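Local structure of probable adenylyl-sulfate kinase (2YVU) at residues R64-I74 with F92-V103. The protein probably catalyses the ATP-dependent phosphorylation of adenosine 5'-phosphosulfate to 3'-phosphoadenylyl sulfate, the second step in activating sulfate. Sequence-based numbering, arbitrary orientation.
Sequences REERLRHLKRI and FVSPYKQARNMV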
loop_
_atom_site.group_PDB
_atom_site.type_symbol
_atom_site.label_atom_id
_atom_site.label_comp_id
_atom_site.label_asym_id
_atom_site.label_seq_id
_atom_site.Cartn_x
_atom_site.Cartn_y
_atom_site.Cartn_z
ATOM N N ARG A 64 13.862 15.900 -1.457
ATOM C CA ARG A 64 14.463 14.622 -1.793
ATOM C C ARG A 64 14.193 13.565 -0.734
ATOM O O ARG A 64 14.079 12.381 -1.055
ATOM C CB ARG A 64 15.965 14.776 -2.003
ATOM C CG ARG A 64 16.607 13.539 -2.574
ATOM C CD ARG A 64 18.014 13.796 -3.068
ATOM N NE ARG A 64 18.573 12.581 -3.648
ATOM C CZ ARG A 64 19.722 12.528 -4.310
ATOM N NH1 ARG A 64 20.438 13.633 -4.477
ATOM N NH2 ARG A 64 20.155 11.369 -4.801
ATOM N N GLU A 65 14.088 13.981 0.526
ATOM C CA GLU A 65 13.818 13.032 1.603
ATOM C C GLU A 65 12.338 12.645 1.605
ATOM O O GLU A 65 11.975 11.545 2.006
ATOM C CB GLU A 65 14.202 13.613 2.975
ATOM C CG GLU A 65 14.548 15.097 2.987
ATOM C CD GLU A 65 15.984 15.376 2.565
ATOM O OE1 GLU A 65 16.906 14.796 3.178
ATOM O OE2 GLU A 65 16.189 16.178 1.629
ATOM N N GLU A 66 11.494 13.561 1.146
ATOM C CA GLU A 66 10.053 13.333 1.082
ATOM C C GLU A 66 9.771 12.290 -0.007
ATOM O O GLU A 66 8.989 11.366 0.190
ATOM C CB GLU A 66 9.346 14.648 0.741
ATOM C CG GLU A 66 7.846 14.648 0.969
ATOM C CD GLU A 66 7.462 15.226 2.318
ATOM O OE1 GLU A 66 7.760 16.419 2.559
ATOM O OE2 GLU A 66 6.861 14.490 3.131
ATOM N N ARG A 67 10.427 12.449 -1.154
ATOM C CA ARG A 67 10.272 11.525 -2.269
ATOM C C ARG A 67 10.714 10.116 -1.873
ATOM O O ARG A 67 10.089 9.132 -2.262
ATOM C CB ARG A 67 11.091 12.003 -3.472
ATOM C CG ARG A 67 10.550 13.254 -4.123
ATOM C CD ARG A 67 11.431 13.702 -5.288
ATOM N NE ARG A 67 10.944 14.945 -5.892
ATOM C CZ ARG A 67 9.885 15.035 -6.695
ATOM N NH1 ARG A 67 9.183 13.952 -7.007
ATOM N NH2 ARG A 67 9.523 16.213 -7.187
ATOM N N LEU A 68 11.798 10.033 -1.109
ATOM C CA LEU A 68 12.323 8.753 -0.646
ATOM C C LEU A 68 11.310 8.050 0.244
ATOM O O LEU A 68 11.039 6.857 0.068
ATOM C CB LEU A 68 13.618 8.949 0.153
ATOM C CG LEU A 68 14.960 8.633 -0.506
ATOM C CD1 LEU A 68 16.072 8.803 0.531
ATOM C CD2 LEU A 68 14.959 7.206 -1.053
ATOM N N ARG A 69 10.778 8.776 1.222
ATOM C CA ARG A 69 9.782 8.187 2.123
ATOM C C ARG A 69 8.676 7.561 1.290
ATOM O O ARG A 69 8.170 6.487 1.592
ATOM C CB ARG A 69 9.149 9.254 3.015
ATOM C CG ARG A 69 9.712 9.330 4.409
ATOM C CD ARG A 69 8.858 10.227 5.298
ATOM N NE ARG A 69 9.279 10.135 6.691
ATOM C CZ ARG A 69 10.470 10.514 7.143
ATOM N NH1 ARG A 69 11.371 11.018 6.311
ATOM N NH2 ARG A 69 10.766 10.384 8.430
ATOM N N HIS A 70 8.317 8.273 0.232
ATOM C CA HIS A 70 7.257 7.874 -0.682
ATOM C C HIS A 70 7.609 6.602 -1.430
ATOM O O HIS A 70 6.822 5.656 -1.460
ATOM C CB HIS A 70 7.010 9.052 -1.619
ATOM C CG HIS A 70 6.362 8.700 -2.913
ATOM N ND1 HIS A 70 5.058 8.265 -3.002
ATOM C CD2 HIS A 70 6.812 8.810 -4.184
ATOM C CE1 HIS A 70 4.730 8.128 -4.274
ATOM N NE2 HIS A 70 5.777 8.453 -5.012
ATOM N N LEU A 71 8.805 6.571 -2.007
ATOM C CA LEU A 71 9.266 5.418 -2.760
ATOM C C LEU A 71 9.413 4.172 -1.890
ATOM O O LEU A 71 9.108 3.058 -2.324
ATOM C CB LEU A 71 10.592 5.753 -3.457
ATOM C CG LEU A 71 10.437 6.826 -4.551
ATOM C CD1 LEU A 71 11.805 7.208 -5.122
ATOM C CD2 LEU A 71 9.524 6.302 -5.678
ATOM N N LYS A 72 9.894 4.348 -0.668
ATOM C CA LYS A 72 10.039 3.216 0.234
ATOM C C LYS A 72 8.628 2.684 0.524
ATOM O O LYS A 72 8.395 1.488 0.635
ATOM C CB LYS A 72 10.700 3.665 1.537
ATOM C CG LYS A 72 10.677 2.596 2.623
ATOM C CD LYS A 72 11.388 3.074 3.878
ATOM C CE LYS A 72 11.531 1.937 4.892
ATOM N NZ LYS A 72 12.223 2.391 6.146
ATOM N N ARG A 73 7.687 3.603 0.654
ATOM C CA ARG A 73 6.316 3.241 0.922
ATOM C C ARG A 73 5.746 2.446 -0.240
ATOM O O ARG A 73 5.075 1.437 -0.039
ATOM C CB ARG A 73 5.500 4.502 1.147
ATOM C CG ARG A 73 4.061 4.235 1.367
ATOM C CD ARG A 73 3.500 5.370 2.157
ATOM N NE ARG A 73 3.522 6.569 1.371
ATOM C CZ ARG A 73 3.898 7.755 1.825
ATOM N NH1 ARG A 73 4.298 7.918 3.083
ATOM N NH2 ARG A 73 3.866 8.776 1.001
ATOM N N ILE A 74 6.012 2.906 -1.458
ATOM C CA ILE A 74 5.531 2.204 -2.640
ATOM C C ILE A 74 6.135 0.809 -2.700
ATOM O O ILE A 74 5.455 -0.148 -3.039
ATOM C CB ILE A 74 5.898 2.955 -3.937
ATOM C CG1 ILE A 74 5.104 4.267 -4.017
ATOM C CG2 ILE A 74 5.599 2.074 -5.150
ATOM C CD1 ILE A 74 3.592 4.080 -3.855
ATOM N N PHE A 92 6.814 5.392 -11.634
ATOM C CA PHE A 92 7.019 6.532 -10.767
ATOM C C PHE A 92 8.166 7.430 -11.169
ATOM O O PHE A 92 8.978 7.077 -12.017
ATOM C CB PHE A 92 7.262 6.057 -9.333
ATOM C CG PHE A 92 6.045 5.520 -8.669
ATOM C CD1 PHE A 92 5.752 4.165 -8.725
ATOM C CD2 PHE A 92 5.156 6.384 -8.031
ATOM C CE1 PHE A 92 4.583 3.664 -8.149
ATOM C CE2 PHE A 92 3.981 5.895 -7.451
ATOM C CZ PHE A 92 3.694 4.530 -7.508
ATOM N N VAL A 93 8.206 8.604 -10.545
ATOM C CA VAL A 93 9.282 9.551 -10.773
ATOM C C VAL A 93 10.329 9.150 -9.723
ATOM O O VAL A 93 10.161 9.393 -8.520
ATOM C CB VAL A 93 8.805 11.008 -10.558
ATOM C CG1 VAL A 93 8.161 11.151 -9.204
ATOM C CG2 VAL A 93 9.971 11.973 -10.692
ATOM N N SER A 94 11.380 8.484 -10.190
ATOM C CA SER A 94 12.453 8.014 -9.321
ATOM C C SER A 94 13.770 8.150 -10.096
ATOM O O SER A 94 14.393 7.161 -10.473
ATOM C CB SER A 94 12.167 6.556 -8.952
ATOM O OG SER A 94 11.847 5.774 -10.105
ATOM N N PRO A 95 14.211 9.395 -10.335
ATOM C CA PRO A 95 15.440 9.673 -11.080
ATOM C C PRO A 95 16.757 9.200 -10.485
ATOM O O PRO A 95 17.713 8.978 -11.224
ATOM C CB PRO A 95 15.397 11.193 -11.255
ATOM C CG PRO A 95 14.759 11.642 -10.002
ATOM C CD PRO A 95 13.621 10.646 -9.824
ATOM N N TYR A 96 16.797 9.012 -9.171
ATOM C CA TYR A 96 18.029 8.609 -8.489
ATOM C C TYR A 96 18.246 7.101 -8.332
ATOM O O TYR A 96 17.389 6.384 -7.811
ATOM C CB TYR A 96 18.078 9.287 -7.114
ATOM C CG TYR A 96 18.117 10.800 -7.190
ATOM C CD1 TYR A 96 19.292 11.466 -7.530
ATOM C CD2 TYR A 96 16.976 11.564 -6.943
ATOM C CE1 TYR A 96 19.339 12.860 -7.621
ATOM C CE2 TYR A 96 17.010 12.959 -7.033
ATOM C CZ TYR A 96 18.199 13.599 -7.373
ATOM O OH TYR A 96 18.248 14.976 -7.467
ATOM N N LYS A 97 19.397 6.630 -8.793
ATOM C CA LYS A 97 19.755 5.223 -8.703
ATOM C C LYS A 97 19.642 4.690 -7.282
ATOM O O LYS A 97 19.062 3.636 -7.057
ATOM C CB LYS A 97 21.190 5.008 -9.211
ATOM C CG LYS A 97 21.339 5.172 -10.716
ATOM C CD LYS A 97 22.761 4.942 -11.174
ATOM C CE LYS A 97 23.711 5.950 -10.546
ATOM N NZ LYS A 97 25.107 5.700 -10.975
ATOM N N GLN A 98 20.218 5.417 -6.332
ATOM C CA GLN A 98 20.197 5.013 -4.938
ATOM C C GLN A 98 18.779 4.756 -4.479
ATOM O O GLN A 98 18.496 3.747 -3.823
ATOM C CB GLN A 98 20.837 6.105 -4.071
ATOM C CG GLN A 98 20.800 5.854 -2.548
ATOM C CD GLN A 98 19.446 6.191 -1.901
ATOM O OE1 GLN A 98 18.833 7.221 -2.204
ATOM N NE2 GLN A 98 18.993 5.329 -0.991
ATOM N N ALA A 99 17.885 5.674 -4.830
ATOM C CA ALA A 99 16.485 5.550 -4.454
ATOM C C ALA A 99 15.890 4.285 -5.057
ATOM O O ALA A 99 15.205 3.531 -4.379
ATOM C CB ALA A 99 15.715 6.789 -4.922
ATOM N N ARG A 100 16.164 4.051 -6.334
ATOM C CA ARG A 100 15.660 2.863 -7.004
ATOM C C ARG A 100 16.307 1.579 -6.452
ATOM O O ARG A 100 15.674 0.527 -6.429
ATOM C CB ARG A 100 15.887 2.969 -8.523
ATOM C CG ARG A 100 15.093 4.111 -9.178
ATOM C CD ARG A 100 14.953 3.925 -10.691
ATOM N NE ARG A 100 16.249 3.734 -11.334
ATOM C CZ ARG A 100 17.075 4.714 -11.685
ATOM N NH1 ARG A 100 16.750 5.992 -11.471
ATOM N NH2 ARG A 100 18.245 4.412 -12.235
ATOM N N ASN A 101 17.557 1.663 -5.998
ATOM C CA ASN A 101 18.233 0.492 -5.428
ATOM C C ASN A 101 17.596 0.125 -4.087
ATOM O O ASN A 101 17.474 -1.046 -3.741
ATOM C CB ASN A 101 19.731 0.777 -5.247
ATOM C CG ASN A 101 20.451 0.934 -6.576
ATOM O OD1 ASN A 101 21.643 1.251 -6.612
ATOM N ND2 ASN A 101 19.726 0.712 -7.685
ATOM N N MET A 102 17.198 1.142 -3.342
ATOM C CA MET A 102 16.525 0.958 -2.059
ATOM C C MET A 102 15.151 0.284 -2.300
ATOM O O MET A 102 14.727 -0.589 -1.544
ATOM C CB MET A 102 16.367 2.327 -1.395
ATOM C CG MET A 102 15.586 2.329 -0.110
ATOM S SD MET A 102 13.817 2.451 -0.408
ATOM C CE MET A 102 13.630 4.235 -0.722
ATOM N N VAL A 103 14.464 0.677 -3.370
ATOM C CA VAL A 103 13.171 0.067 -3.690
ATOM C C VAL A 103 13.409 -1.405 -4.048
ATOM O O VAL A 103 12.743 -2.291 -3.519
ATOM C CB VAL A 103 12.493 0.770 -4.872
ATOM C CG1 VAL A 103 11.282 -0.039 -5.329
ATOM C CG2 VAL A 103 12.057 2.172 -4.455
#
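Arg64 meets Tyr96 because its CG stands anti to the backbone N (chi1 -170°) and the chain runs straight out from there, while the tyrosine CG is anti to its own carbonyl carbon, which turns the ring toward helix 64-74. The guanidinium lies nearly flat on the ring, planes 20° apart, with CZ of Arg64 3.4 Å from the centroid of the Tyr96 ring. Arginine suits this exposed end, its flat cation spreading over the aromatic face as a cation-pi stack. Tyr96, at the N-cap position of helix 97-109, also hydrogen-bonds through OH to Asp151; a serine in its place would probably leave the Arg64 guanidinium without its aromatic platform and Asp151 without this hydroxyl.

Farther in, segments 64-74 and 97-103 run nearly parallel, 28° apart, their axes 9.3 Å apart at closest approach. Small Ala99 admits both leucines, its CB lying 4.0 Å from CD2 of Leu68 and 3.9 Å from CD1 of Leu71. In this P-loop kinase fold, helix 64-82 leads into parallel strand 87-91; the loop after it holds Ser94, the probable phosphoserine intermediate, and leads on to helix 97-109. Branched, apolar Leu71 suits the buried centre: CD1 rests 3.9 Å from CB of Ser94, CB lies 4.0 Å from CG2 of Val103, and the side chain also reaches Trp17. The Ser94 backbone O accepts a nearly straight hydrogen bond from NH1 of Arg100. Met102, bent at chi2 and chi3, slips its flexible thioether between the helices and brings CE within 3.7 Å of CB of Lys72, whose extended chain leads its amine away to Glu58 of the second subunit.

Phe92, flat and aromatic, takes branched Ile74 over its face, CG1 sitting 4.2 Å from the Phe92 ring centroid in a CH-pi contact. His70 suits a mixed setting, its ring meeting Phe92 obliquely while ND1 hydrogen-bonds to Ser57.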